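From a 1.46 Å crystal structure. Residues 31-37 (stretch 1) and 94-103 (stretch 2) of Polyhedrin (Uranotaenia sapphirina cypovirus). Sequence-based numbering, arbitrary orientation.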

# COMPACT_ATOMS: atom_id res chain seq x y z
N ILE A 31 14.01 9.63 1.99
CA ILE A 31 14.75 8.96 3.04
C ILE A 31 15.94 8.27 2.42
O ILE A 31 15.79 7.57 1.43
CB ILE A 31 13.86 7.93 3.74
CG1 ILE A 31 12.64 8.64 4.32
CG2 ILE A 31 14.65 7.18 4.82
CD1 ILE A 31 11.61 7.74 4.89
N VAL A 32 17.12 8.52 2.99
CA VAL A 32 18.34 7.87 2.52
C VAL A 32 18.95 7.02 3.62
O VAL A 32 19.26 7.53 4.71
CB VAL A 32 19.39 8.91 2.09
CG1 VAL A 32 20.67 8.22 1.55
CG2 VAL A 32 18.81 9.89 1.08
N ALA A 33 19.14 5.74 3.31
CA ALA A 33 19.87 4.82 4.18
C ALA A 33 21.28 4.65 3.62
O ALA A 33 21.45 4.39 2.45
CB ALA A 33 19.16 3.46 4.23
N GLU A 34 22.28 4.80 4.48
CA GLU A 34 23.68 4.61 4.08
C GLU A 34 24.24 3.43 4.87
O GLU A 34 24.02 3.31 6.08
CB GLU A 34 24.51 5.89 4.32
CG GLU A 34 25.96 5.79 3.80
CD GLU A 34 26.76 7.10 3.84
OE1 GLU A 34 28.01 7.01 3.99
OE2 GLU A 34 26.19 8.20 3.70
N TYR A 35 24.95 2.55 4.17
CA TYR A 35 25.43 1.29 4.74
C TYR A 35 26.96 1.33 4.94
O TYR A 35 27.62 2.26 4.47
CB TYR A 35 24.99 0.14 3.82
CG TYR A 35 23.48 0.13 3.64
CD1 TYR A 35 22.66 -0.57 4.52
CD2 TYR A 35 22.87 0.85 2.62
CE1 TYR A 35 21.29 -0.58 4.38
CE2 TYR A 35 21.50 0.85 2.47
CZ TYR A 35 20.71 0.15 3.35
OH TYR A 35 19.35 0.15 3.19
N PRO A 36 27.51 0.34 5.64
CA PRO A 36 28.93 0.41 6.00
C PRO A 36 29.93 0.59 4.83
O PRO A 36 30.90 1.33 5.03
CB PRO A 36 29.16 -0.91 6.75
CG PRO A 36 27.85 -1.21 7.37
CD PRO A 36 26.81 -0.73 6.38
N GLU A 37 29.70 -0.02 3.66
CA GLU A 37 30.62 0.16 2.52
C GLU A 37 30.27 1.39 1.68
O GLU A 37 30.87 1.61 0.61
CB GLU A 37 30.69 -1.13 1.68
CG GLU A 37 31.46 -2.22 2.42
CD GLU A 37 31.68 -3.50 1.63
OE1 GLU A 37 30.96 -3.73 0.63
OE2 GLU A 37 32.59 -4.28 2.03
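Stretch 2 (94-103) AINRIPKKLS

Stretch 2 approaches stretch 1 as a short 3-10 turn (95-97), continues as loop through Ile98, Pro99 and Lys100, then runs as strand 101-103 antiparallel to strand 31-34, the axes 4.8 Å apart at closest approach and crossing at 163°. Val32 faces Ser103 in a hydrogen-bonded pair (Val32 N to Ser103 O 2.8 Å, Ser103 N to Val32 O 2.9 Å). At Glu34 the ladder loosens: Glu34 N reaches Lys101 O at 3.1 Å, but Glu34 O takes its short bond from Lys100 N (2.8 Å) and only a weak one from Lys101 N (3.5 Å).

Val32 (chi1 t), Glu34, Lys101 and Ser103 share one face. Glu34 is extended (t, t), whereas Lys101 (t, t, p, t) bends at chi3. Glu34 OE2 lies 4.1 Å from Lys101 NZ, beyond a salt bridge, and a water accepts from Lys101 NZ (3.1 Å) and donates to Glu34 OE2 (2.6 Å). Ser103, chi1 m, places OG where a second water links it to Val32 O.

On the other face Leu102 (m, t) brings CD2 to 3.7 Å from Ala33 CB. Beyond the strand, the CA-to-CB bond of Tyr35 (m, chi2 -88°) runs sideways, but the ring end comes nearer, lying obliquely along the 97-99 backbone with CE1 3.5 Å from Arg97 O and 3.7 Å from Pro99 CG; OH is hydrogen-bonded elsewhere in the structure. The CA-to-CB bond of Lys100 points toward stretch 1; its side chain (m, t, p, p) has CG 4.0 Å from Pro36 CG.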

# COMPACT_ATOMS: atom_id res chain seq x y z
N ALA A 94 24.29 -9.60 11.22
CA ALA A 94 24.00 -9.13 9.86
C ALA A 94 24.32 -7.65 9.69
O ALA A 94 23.74 -6.99 8.84
CB ALA A 94 22.51 -9.39 9.53
N ILE A 95 25.26 -7.14 10.49
CA ILE A 95 25.52 -5.71 10.54
C ILE A 95 25.99 -5.14 9.18
O ILE A 95 25.83 -3.95 8.92
CB ILE A 95 26.52 -5.37 11.68
CG1 ILE A 95 26.36 -3.91 12.14
CG2 ILE A 95 27.94 -5.67 11.25
CD1 ILE A 95 26.99 -3.63 13.49
N ASN A 96 26.57 -5.98 8.32
CA ASN A 96 26.99 -5.53 7.01
C ASN A 96 25.83 -4.94 6.19
O ASN A 96 26.07 -4.14 5.28
CB ASN A 96 27.57 -6.67 6.18
CG ASN A 96 28.91 -7.17 6.68
OD1 ASN A 96 29.53 -6.60 7.58
ND2 ASN A 96 29.38 -8.26 6.06
N ARG A 97 24.60 -5.34 6.50
CA ARG A 97 23.44 -4.99 5.67
C ARG A 97 22.46 -4.06 6.38
O ARG A 97 21.41 -3.73 5.82
CB ARG A 97 22.69 -6.26 5.22
CG ARG A 97 23.53 -7.13 4.28
CD ARG A 97 22.80 -8.39 3.78
NE ARG A 97 23.65 -9.15 2.87
CZ ARG A 97 23.84 -8.84 1.58
NH1 ARG A 97 23.21 -7.79 1.05
NH2 ARG A 97 24.65 -9.58 0.84
N ILE A 98 22.80 -3.66 7.59
CA ILE A 98 21.96 -2.76 8.38
C ILE A 98 22.50 -1.35 8.14
O ILE A 98 23.71 -1.16 8.08
CB ILE A 98 22.00 -3.15 9.87
CG1 ILE A 98 21.41 -4.56 10.06
CG2 ILE A 98 21.22 -2.18 10.74
CD1 ILE A 98 21.64 -5.14 11.42
N PRO A 99 21.61 -0.35 7.98
CA PRO A 99 22.13 1.00 7.78
C PRO A 99 22.95 1.49 8.97
O PRO A 99 22.62 1.15 10.12
CB PRO A 99 20.87 1.87 7.66
CG PRO A 99 19.75 0.90 7.34
CD PRO A 99 20.13 -0.40 7.95
N LYS A 100 24.00 2.25 8.70
CA LYS A 100 24.74 2.96 9.73
C LYS A 100 24.03 4.24 10.11
O LYS A 100 24.06 4.65 11.27
CB LYS A 100 26.11 3.38 9.22
CG LYS A 100 27.15 2.30 9.19
CD LYS A 100 28.53 2.95 9.03
CE LYS A 100 29.15 3.33 10.39
NZ LYS A 100 29.45 2.13 11.25
N LYS A 101 23.43 4.88 9.11
CA LYS A 101 22.87 6.21 9.26
C LYS A 101 21.60 6.32 8.41
O LYS A 101 21.53 5.76 7.32
CB LYS A 101 23.90 7.23 8.77
CG LYS A 101 23.38 8.66 8.71
CD LYS A 101 24.50 9.69 8.50
CE LYS A 101 25.06 9.66 7.08
NZ LYS A 101 25.99 10.81 6.81
N LEU A 102 20.62 7.07 8.92
CA LEU A 102 19.44 7.45 8.14
C LEU A 102 19.34 8.95 8.07
O LEU A 102 19.58 9.64 9.07
CB LEU A 102 18.17 6.90 8.77
CG LEU A 102 18.03 5.39 8.88
CD1 LEU A 102 16.81 5.02 9.69
CD2 LEU A 102 17.95 4.80 7.50
N SER A 103 19.02 9.46 6.88
CA SER A 103 18.82 10.87 6.63
C SER A 103 17.42 11.06 6.08
O SER A 103 17.02 10.35 5.16
CB SER A 103 19.82 11.36 5.58
OG SER A 103 21.14 11.10 5.99
O HOH W 1 21.91 8.76 5.20
O HOH W 2 27.27 10.59 4.00
O HOH W 3 28.05 -2.82 3.79